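Local coordinates for protein 11S globulin subunit beta (Cucurbita maxima, PDB 2E9Q) that stores nutrients in the seed as an 11S globulin, a hexamer whose subunits each hold an acidic and a basic chain cut from one precursor, at residues K85-Q91 with E133-V139; G94-I100 with Q126-F131; L420-L425 with A436-K440. All coordinates share one frame; numbering follows the deposited sequence. Where two conformers were deposited one is given.

Contact 1 (K85-Q91 with E133-V139)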
loop_
_atom_site.group_PDB
_atom_site.type_symbol
_atom_site.label_atom_id
_atom_site.label_comp_id
_atom_site.label_asym_id
_atom_site.label_seq_id
_atom_site.Cartn_x
_atom_site.Cartn_y
_atom_site.Cartn_z
ATOM N N LYS A 85 -9.837 7.177 12.438
ATOM C CA LYS A 85 -10.962 8.093 12.399
ATOM C C LYS A 85 -10.609 9.530 12.718
ATOM O O LYS A 85 -9.663 9.824 13.461
ATOM C CB LYS A 85 -12.039 7.665 13.405
ATOM C CG LYS A 85 -12.748 6.360 13.109
ATOM C CD LYS A 85 -13.584 5.953 14.317
ATOM C CE LYS A 85 -14.354 4.668 14.067
ATOM N NZ LYS A 85 -15.299 4.372 15.183
ATOM N N LEU A 86 -11.403 10.420 12.150
ATOM C CA LEU A 86 -11.296 11.829 12.392
ATOM C C LEU A 86 -12.709 12.108 12.870
ATOM O O LEU A 86 -13.669 11.499 12.382
ATOM C CB LEU A 86 -10.993 12.583 11.108
ATOM C CG LEU A 86 -9.611 13.222 10.982
ATOM C CD1 LEU A 86 -8.554 12.494 11.790
ATOM C CD2 LEU A 86 -9.268 13.263 9.523
ATOM N N ILE A 87 -12.838 13.005 13.836
ATOM C CA ILE A 87 -14.142 13.331 14.387
ATOM C C ILE A 87 -14.270 14.823 14.509
ATOM O O ILE A 87 -13.525 15.456 15.263
ATOM C CB ILE A 87 -14.311 12.710 15.773
ATOM C CG1 ILE A 87 -14.282 11.191 15.656
ATOM C CG2 ILE A 87 -15.588 13.203 16.410
ATOM C CD1 ILE A 87 -14.489 10.452 16.968
ATOM N N PHE A 88 -15.196 15.398 13.754
ATOM C CA PHE A 88 -15.400 16.827 13.825
ATOM C C PHE A 88 -16.507 17.110 14.824
ATOM O O PHE A 88 -17.593 16.541 14.724
ATOM C CB PHE A 88 -15.785 17.394 12.467
ATOM C CG PHE A 88 -16.016 18.874 12.479
ATOM C CD1 PHE A 88 -14.949 19.757 12.616
ATOM C CD2 PHE A 88 -17.301 19.390 12.353
ATOM C CE1 PHE A 88 -15.155 21.137 12.623
ATOM C CE2 PHE A 88 -17.519 20.762 12.358
ATOM C CZ PHE A 88 -16.436 21.640 12.494
ATOM N N VAL A 89 -16.219 17.981 15.790
ATOM C CA VAL A 89 -17.184 18.368 16.820
ATOM C C VAL A 89 -18.017 19.500 16.235
ATOM O O VAL A 89 -17.602 20.656 16.227
ATOM C CB VAL A 89 -16.459 18.849 18.108
ATOM C CG1 VAL A 89 -17.468 19.321 19.142
ATOM C CG2 VAL A 89 -15.617 17.715 18.675
ATOM N N ALA A 90 -19.199 19.153 15.737
ATOM C CA ALA A 90 -20.077 20.123 15.102
ATOM C C ALA A 90 -20.816 21.000 16.101
ATOM O O ALA A 90 -21.171 22.136 15.788
ATOM C CB ALA A 90 -21.082 19.395 14.194
ATOM N N GLN A 91 -21.053 20.469 17.297
ATOM C CA GLN A 91 -21.763 21.222 18.328
ATOM C C GLN A 91 -21.529 20.659 19.729
ATOM O O GLN A 91 -21.469 19.443 19.922
ATOM C CB GLN A 91 -23.270 21.229 18.030
ATOM C CG GLN A 91 -24.117 21.943 19.079
ATOM C CD GLN A 91 -25.625 21.728 18.895
ATOM O OE1 GLN A 91 -26.224 22.192 17.924
ATOM N NE2 GLN A 91 -26.233 21.017 19.831
ATOM N N GLU A 133 -16.610 22.660 20.279
ATOM C CA GLU A 133 -17.033 22.890 18.907
ATOM C C GLU A 133 -15.932 23.429 18.005
ATOM O O GLU A 133 -15.286 24.427 18.316
ATOM C CB GLU A 133 -18.220 23.853 18.890
ATOM C CG GLU A 133 -19.038 23.808 17.608
ATOM C CD GLU A 133 -20.254 24.723 17.656
ATOM O OE1 GLU A 133 -21.006 24.679 18.658
ATOM O OE2 GLU A 133 -20.459 25.483 16.682
ATOM N N GLY A 134 -15.724 22.762 16.874
ATOM C CA GLY A 134 -14.705 23.205 15.949
ATOM C C GLY A 134 -13.472 22.337 16.046
ATOM O O GLY A 134 -12.558 22.431 15.222
ATOM N N ASP A 135 -13.429 21.495 17.068
ATOM C CA ASP A 135 -12.300 20.597 17.219
ATOM C C ASP A 135 -12.401 19.434 16.242
ATOM O O ASP A 135 -13.487 18.895 15.985
ATOM C CB ASP A 135 -12.215 20.030 18.644
ATOM C CG ASP A 135 -11.663 21.041 19.651
ATOM O OD1 ASP A 135 -11.005 22.012 19.226
ATOM O OD2 ASP A 135 -11.888 20.850 20.865
ATOM N N LEU A 136 -11.249 19.066 15.702
ATOM C CA LEU A 136 -11.112 17.952 14.790
ATOM C C LEU A 136 -10.286 16.994 15.639
ATOM O O LEU A 136 -9.084 17.215 15.846
ATOM C CB LEU A 136 -10.327 18.386 13.547
ATOM C CG LEU A 136 -10.111 17.397 12.394
ATOM C CD1 LEU A 136 -9.308 16.202 12.880
ATOM C CD2 LEU A 136 -11.470 16.944 11.838
ATOM N N LEU A 137 -10.934 15.955 16.155
ATOM C CA LEU A 137 -10.266 14.975 16.992
ATOM C C LEU A 137 -9.748 13.828 16.140
ATOM O O LEU A 137 -10.326 13.499 15.103
ATOM C CB LEU A 137 -11.240 14.429 18.045
ATOM C CG LEU A 137 -12.041 15.518 18.774
ATOM C CD1 LEU A 137 -13.002 14.905 19.797
ATOM C CD2 LEU A 137 -11.065 16.460 19.464
ATOM N N VAL A 138 -8.666 13.209 16.591
ATOM C CA VAL A 138 -8.082 12.093 15.874
ATOM C C VAL A 138 -8.187 10.826 16.718
ATOM O O VAL A 138 -8.049 10.870 17.939
ATOM C CB VAL A 138 -6.587 12.368 15.556
ATOM C CG1 VAL A 138 -5.927 11.126 14.933
ATOM C CG2 VAL A 138 -6.478 13.564 14.624
ATOM N N VAL A 139 -8.447 9.702 16.062
ATOM C CA VAL A 139 -8.520 8.430 16.756
ATOM C C VAL A 139 -7.856 7.388 15.866
ATOM O O VAL A 139 -8.462 6.904 14.912
ATOM C CB VAL A 139 -9.974 7.994 17.034
ATOM C CG1 VAL A 139 -9.978 6.700 17.834
ATOM C CG2 VAL A 139 -10.714 9.078 17.789
#
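Leu-86 and Leu-136 make the tight centre of this antiparallel strand pair, CG of Leu-86 sitting 3.5 Å from CD1 of Leu-136, and CD1 of Leu-86 runs on beside CG2 of Val-138 at 3.7 Å. On the other face of the sheet Ile-87, Leu-137 and Val-139 pack more openly: CD1 of Ile-87 reaches CG2 of Val-139 at 4.1 Å. Val-89 divides its methyls: CG1, anti to the backbone N (chi1 177°), rests 3.6 Å from CA of Glu-133, while CG2 turns to CD1 of Leu-137. Paired backbone bonds join Lys-85 to Val-139 and Ile-87 to Leu-137; then Val-89 N meets Asp-135 O almost straight at 2.9 Å (171°), and Gly-134 N meets Val-89 O. Gly-134, at phi 103°, takes a backbone shape in which a CB would collide with the carbonyl O of Glu-133.

The far end is looser and solvent-facing. There Glu-133 lies against the Ala-90 carbonyl, its CG 3.3 Å from Ala-90 O, and Gln-91 sends NE2 to Asp-154 O instead. A classic beta bulge sets Ala-90 and Gln-91 opposite Val-156 of the next strand.

Strand 85-91 is flanked by 155-162 and 135-139, with 287-289 beyond the latter. Strand 393-400, from the second cupin half, covers Leu-86 and Phe-88, whereas Ile-87 and Val-139 look toward strand 145-149 within the cupin barrel.

Contact 2 (G94-I100 with Q126-F131)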
loop_
_atom_site.group_PDB
_atom_site.type_symbol
_atom_site.label_atom_id
_atom_site.label_comp_id
_atom_site.label_asym_id
_atom_site.label_seq_id
_atom_site.Cartn_x
_atom_site.Cartn_y
_atom_site.Cartn_z
ATOM N N GLY A 94 -17.031 18.642 25.499
ATOM C CA GLY A 94 -16.925 17.625 26.515
ATOM C C GLY A 94 -15.503 17.149 26.718
ATOM O O GLY A 94 -14.545 17.841 26.366
ATOM N N ILE A 95 -15.377 15.957 27.288
ATOM C CA ILE A 95 -14.082 15.375 27.560
ATOM C C ILE A 95 -13.983 13.991 26.945
ATOM O O ILE A 95 -14.987 13.287 26.803
ATOM C CB ILE A 95 -13.827 15.306 29.083
ATOM C CG1 ILE A 95 -14.887 14.445 29.761
ATOM C CG2 ILE A 95 -13.894 16.716 29.670
ATOM C CD1 ILE A 95 -14.765 14.394 31.284
ATOM N N ARG A 96 -12.762 13.619 26.570
ATOM C CA ARG A 96 -12.500 12.332 25.950
ATOM C C ARG A 96 -11.327 11.649 26.640
ATOM O O ARG A 96 -10.505 12.296 27.303
ATOM C CB ARG A 96 -12.161 12.533 24.473
ATOM C CG ARG A 96 -10.863 13.310 24.257
ATOM C CD ARG A 96 -10.609 13.742 22.807
ATOM N NE ARG A 96 -10.575 12.620 21.877
ATOM C CZ ARG A 96 -9.686 12.475 20.896
ATOM N NH1 ARG A 96 -8.735 13.372 20.706
ATOM N NH2 ARG A 96 -9.773 11.436 20.077
ATOM N N GLY A 97 -11.252 10.338 26.466
ATOM C CA GLY A 97 -10.165 9.567 27.023
ATOM C C GLY A 97 -9.672 8.661 25.909
ATOM O O GLY A 97 -10.435 7.840 25.393
ATOM N N ILE A 98 -8.416 8.814 25.515
ATOM C CA ILE A 98 -7.871 7.987 24.455
ATOM C C ILE A 98 -6.483 7.475 24.810
ATOM O O ILE A 98 -5.489 8.196 24.721
ATOM C CB ILE A 98 -7.844 8.751 23.108
ATOM C CG1 ILE A 98 -7.193 7.883 22.035
ATOM C CG2 ILE A 98 -7.136 10.083 23.266
ATOM C CD1 ILE A 98 -7.312 8.451 20.626
ATOM N N ALA A 99 -6.444 6.204 25.195
ATOM C CA ALA A 99 -5.231 5.511 25.617
ATOM C C ALA A 99 -3.969 5.584 24.752
ATOM O O ALA A 99 -2.934 6.067 25.213
ATOM C CB ALA A 99 -5.566 4.043 25.890
ATOM N N ILE A 100 -4.059 5.104 23.513
ATOM C CA ILE A 100 -2.927 5.038 22.581
ATOM C C ILE A 100 -1.774 4.223 23.194
ATOM O O ILE A 100 -1.019 4.706 24.042
ATOM C CB ILE A 100 -2.438 6.456 22.086
ATOM C CG1 ILE A 100 -0.939 6.421 21.775
ATOM C CG2 ILE A 100 -2.791 7.540 23.073
ATOM C CD1 ILE A 100 -0.556 5.474 20.667
ATOM N N GLN A 126 -5.884 7.650 32.752
ATOM C CA GLN A 126 -5.479 8.365 31.539
ATOM C C GLN A 126 -5.755 9.853 31.642
ATOM O O GLN A 126 -6.575 10.284 32.436
ATOM C CB GLN A 126 -6.271 7.818 30.343
ATOM C CG GLN A 126 -7.780 7.984 30.531
ATOM C CD GLN A 126 -8.632 7.206 29.530
ATOM O OE1 GLN A 126 -9.803 6.931 29.790
ATOM N NE2 GLN A 126 -8.055 6.861 28.388
ATOM N N LYS A 127 -5.072 10.637 30.818
ATOM C CA LYS A 127 -5.277 12.075 30.793
ATOM C C LYS A 127 -6.719 12.335 30.377
ATOM O O LYS A 127 -7.270 11.607 29.555
ATOM C CB LYS A 127 -4.337 12.725 29.773
ATOM C CG LYS A 127 -4.635 14.184 29.476
ATOM C CD LYS A 127 -3.829 14.687 28.278
ATOM C CE LYS A 127 -2.338 14.748 28.576
ATOM N NZ LYS A 127 -1.540 15.160 27.381
ATOM N N ILE A 128 -7.329 13.363 30.950
ATOM C CA ILE A 128 -8.694 13.718 30.606
ATOM C C ILE A 128 -8.577 14.863 29.622
ATOM O O ILE A 128 -8.165 15.965 29.982
ATOM C CB ILE A 128 -9.493 14.171 31.840
ATOM C CG1 ILE A 128 -9.663 12.992 32.810
ATOM C CG2 ILE A 128 -10.847 14.724 31.411
ATOM C CD1 ILE A 128 -10.492 11.847 32.263
ATOM N N ARG A 129 -8.950 14.589 28.379
ATOM C CA ARG A 129 -8.848 15.556 27.297
ATOM C C ARG A 129 -10.172 16.222 26.966
ATOM O O ARG A 129 -11.123 15.563 26.551
ATOM C CB ARG A 129 -8.282 14.867 26.060
ATOM C CG ARG A 129 -7.233 13.833 26.414
ATOM C CD ARG A 129 -6.431 13.390 25.221
ATOM N NE ARG A 129 -5.589 12.252 25.572
ATOM C CZ ARG A 129 -4.464 11.936 24.946
ATOM N NH1 ARG A 129 -4.041 12.682 23.934
ATOM N NH2 ARG A 129 -3.766 10.875 25.330
ATOM N N PRO A 130 -10.251 17.542 27.159
ATOM C CA PRO A 130 -11.472 18.287 26.869
ATOM C C PRO A 130 -11.478 18.656 25.389
ATOM O O PRO A 130 -10.433 18.667 24.744
ATOM C CB PRO A 130 -11.337 19.510 27.766
ATOM C CG PRO A 130 -9.853 19.776 27.713
ATOM C CD PRO A 130 -9.268 18.391 27.862
ATOM N N PHE A 131 -12.657 18.935 24.854
ATOM C CA PHE A 131 -12.778 19.321 23.459
ATOM C C PHE A 131 -14.029 20.164 23.329
ATOM O O PHE A 131 -14.934 20.078 24.155
ATOM C CB PHE A 131 -12.855 18.085 22.550
ATOM C CG PHE A 131 -14.022 17.189 22.839
ATOM C CD1 PHE A 131 -15.292 17.508 22.376
ATOM C CD2 PHE A 131 -13.854 16.033 23.595
ATOM C CE1 PHE A 131 -16.375 16.689 22.669
ATOM C CE2 PHE A 131 -14.929 15.211 23.894
ATOM C CZ PHE A 131 -16.192 15.536 23.432
HETATM O O HOH W 1 -9.517 5.221 26.464
HETATM O O HOH W 2 -6.638 10.283 27.503
#
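Phe-131 lays its ring over Gly-94 where two antiparallel strands of the N-terminal cupin beta-barrel pair. With CG between the backbone N and the carbonyl carbon (chi1 60°), the ring folds back across the partner strand, and CA of Gly-94 stands 4.0 Å from the Phe-131 ring centroid in a CH-pi contact. A side chain at Gly-94 would press on the ring, its first carbon arriving about 3.3 Å from CZ of Phe-131. The edge of the same ring faces Arg-96 N, and the Arg-96 guanidinium is turned nearly perpendicular to it, at 82°.

Backbone bonds tie Gly-94 to Phe-131 and Arg-96 to Arg-129, and between them Ile-95 leans obliquely on Ile-128, CB to CG2 3.8 Å. CG of Arg-96 passes close by CB of Arg-129, at 3.5 Å. Their guanidinium planes are 66° apart, and CG2 of Ile-98 covers a face of each. On Arg-129, in one of its two conformers, that methyl stands 3.5 Å above the plane, with CD of Lys-127 over the opposite face. A water in plane at the guanidinium edge accepts from Arg-129 NE and Ile-98 N, both 3.0 Å away. The like charges find separate partners: Arg-129 forms a salt bridge with Glu-105, while Arg-96 bonds the carbonyls of Val-138 and Leu-286.

Gln-126 and Ile-128 also pack on Leu-420 and Pro-421 of a second subunit. The amide of Gln-126 is held at both ends, OE1 by Trp-146 NE1 and NE2 by a water oxygen 2.9 Å away.

Contact 3 (L420-L425 with A436-K440)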
loop_
_atom_site.group_PDB
_atom_site.type_symbol
_atom_site.label_atom_id
_atom_site.label_comp_id
_atom_site.label_asym_id
_atom_site.label_seq_id
_atom_site.Cartn_x
_atom_site.Cartn_y
_atom_site.Cartn_z
ATOM N N LEU A 420 -0.167 28.631 -17.827
ATOM C CA LEU A 420 -0.049 28.415 -19.260
ATOM C C LEU A 420 0.211 29.662 -20.080
ATOM O O LEU A 420 -0.453 30.677 -19.908
ATOM C CB LEU A 420 -1.313 27.723 -19.779
ATOM C CG LEU A 420 -1.582 26.317 -19.222
ATOM C CD1 LEU A 420 -3.058 25.964 -19.354
ATOM C CD2 LEU A 420 -0.711 25.324 -19.943
ATOM N N PRO A 421 1.189 29.594 -20.990
ATOM C CA PRO A 421 1.543 30.718 -21.860
ATOM C C PRO A 421 0.318 31.131 -22.662
ATOM O O PRO A 421 -0.571 30.310 -22.898
ATOM C CB PRO A 421 2.631 30.132 -22.756
ATOM C CG PRO A 421 3.271 29.097 -21.882
ATOM C CD PRO A 421 2.089 28.450 -21.216
ATOM N N LEU A 422 0.265 32.393 -23.081
ATOM C CA LEU A 422 -0.866 32.862 -23.866
ATOM C C LEU A 422 -0.926 32.111 -25.191
ATOM O O LEU A 422 -2.000 31.803 -25.680
ATOM C CB LEU A 422 -0.763 34.370 -24.130
ATOM C CG LEU A 422 -1.139 35.307 -22.984
ATOM C CD1 LEU A 422 -0.988 36.745 -23.451
ATOM C CD2 LEU A 422 -2.574 35.052 -22.550
ATOM N N GLY A 423 0.238 31.821 -25.766
ATOM C CA GLY A 423 0.276 31.096 -27.026
ATOM C C GLY A 423 -0.387 29.728 -26.921
ATOM O O GLY A 423 -1.000 29.250 -27.880
ATOM N N VAL A 424 -0.267 29.102 -25.752
ATOM C CA VAL A 424 -0.852 27.785 -25.513
ATOM C C VAL A 424 -2.367 27.896 -25.349
ATOM O O VAL A 424 -3.126 27.111 -25.915
ATOM C CB VAL A 424 -0.228 27.131 -24.249
ATOM C CG1 VAL A 424 -0.790 25.745 -24.034
ATOM C CG2 VAL A 424 1.283 27.056 -24.405
ATOM N N LEU A 425 -2.807 28.880 -24.579
ATOM C CA LEU A 425 -4.230 29.089 -24.362
ATOM C C LEU A 425 -4.938 29.372 -25.683
ATOM O O LEU A 425 -6.030 28.860 -25.932
ATOM C CB LEU A 425 -4.443 30.263 -23.417
ATOM C CG LEU A 425 -4.006 30.042 -21.974
ATOM C CD1 LEU A 425 -3.793 31.381 -21.286
ATOM C CD2 LEU A 425 -5.068 29.225 -21.256
ATOM N N ALA A 436 -7.401 35.327 -24.719
ATOM C CA ALA A 436 -6.628 34.431 -23.873
ATOM C C ALA A 436 -6.163 35.209 -22.648
ATOM O O ALA A 436 -6.060 34.663 -21.551
ATOM C CB ALA A 436 -5.427 33.889 -24.642
ATOM N N GLN A 437 -5.896 36.497 -22.846
ATOM C CA GLN A 437 -5.442 37.354 -21.763
ATOM C C GLN A 437 -6.584 37.559 -20.789
ATOM O O GLN A 437 -6.404 37.451 -19.580
ATOM C CB GLN A 437 -4.985 38.705 -22.306
ATOM C CG GLN A 437 -4.065 39.448 -21.363
ATOM C CD GLN A 437 -3.662 40.800 -21.900
ATOM O OE1 GLN A 437 -2.636 41.353 -21.508
ATOM N NE2 GLN A 437 -4.474 41.348 -22.793
ATOM N N ARG A 438 -7.764 37.851 -21.326
ATOM C CA ARG A 438 -8.947 38.060 -20.496
ATOM C C ARG A 438 -9.311 36.769 -19.766
ATOM O O ARG A 438 -9.815 36.787 -18.644
ATOM C CB ARG A 438 -10.120 38.533 -21.371
ATOM C CG ARG A 438 -11.489 38.498 -20.683
ATOM C CD ARG A 438 -12.371 39.692 -21.093
ATOM N NE ARG A 438 -12.704 39.730 -22.520
ATOM C CZ ARG A 438 -13.656 38.999 -23.096
ATOM N NH1 ARG A 438 -14.391 38.161 -22.374
ATOM N NH2 ARG A 438 -13.877 39.109 -24.403
ATOM N N LEU A 439 -9.032 35.644 -20.409
ATOM C CA LEU A 439 -9.342 34.347 -19.832
ATOM C C LEU A 439 -8.461 34.040 -18.618
ATOM O O LEU A 439 -8.975 33.711 -17.545
ATOM C CB LEU A 439 -9.168 33.262 -20.902
ATOM C CG LEU A 439 -9.672 31.841 -20.634
ATOM C CD1 LEU A 439 -8.797 31.156 -19.603
ATOM C CD2 LEU A 439 -11.123 31.902 -20.179
ATOM N N LYS A 440 -7.142 34.158 -18.780
ATOM C CA LYS A 440 -6.222 33.852 -17.681
ATOM C C LYS A 440 -5.994 34.923 -16.624
ATOM O O LYS A 440 -5.524 34.606 -15.532
ATOM C CB LYS A 440 -4.861 33.397 -18.219
ATOM C CG LYS A 440 -4.007 34.484 -18.814
ATOM C CD LYS A 440 -2.654 33.942 -19.297
ATOM C CE LYS A 440 -1.737 33.531 -18.158
ATOM N NZ LYS A 440 -0.359 33.207 -18.662
#
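The flat carbonyl group of Leu-420 is approached from above its plane by Lys-440, whose NZ lies 2.8 Å from Leu-420 O and 37° out of the plane. A second flat group, the peptide joining Ala-436 to Gln-437, has CD2 of Leu-422 resting against it, 3.6 Å from Ala-436 C. The lysine gets to the loop by threading between two leucines. Its chain bends at chi3 (-70°), and CD is pressed tightly between CD1 of Leu-425 and CD2 of Leu-422, each 3.4 Å away, both side chains crossing it at about a right angle. CB of Ala-436 lies 4.0 Å from CB of Leu-425.

This is helix-helix packing in the C-terminal helical part of the chain, at a subunit interface: the ammonium also bonds Arg-418 O, and from a third subunit Asp-123 gives it a salt bridge and Gln-124 a carbonyl. Shortening Lys-440 to an alanine removes the ammonium and is likely to leave the Leu-420 carbonyl and that Asp-123 without their cationic mate, with a gap between Leu-422 and Leu-425.

The contact joins the start of helix 422-429, where Pro-421 is the N-cap residue, to helix 433-441; helix 416-419 lies alongside, its Met-417 meeting Leu-425 and Leu-439.

In the fold
Contacts 1 and 2 belong to the same cupin domain, their centres about 13 Å apart, with contact 2 nested in the chain loop that contact 1 closes. They touch directly: the Arg-96 guanidinium bonds the Val-138 carbonyl, and CG2 of Val-89 packs on CD1 of Phe-131 at 3.7 Å. Contact 3 follows later in the chain and stands far off, its centre about 43 Å from that of contact 1 and about 54 Å from that of contact 2, on the opposite side of the chain's centre from the latter. The assembly closes this distance, since Leu-420 and Pro-421 of one subunit pack directly on Gln-126 and Ile-128 of contact 2 in a neighbouring subunit. All three contacts lie away from Lys-387 and Arg-447, the magnesium-binding residues.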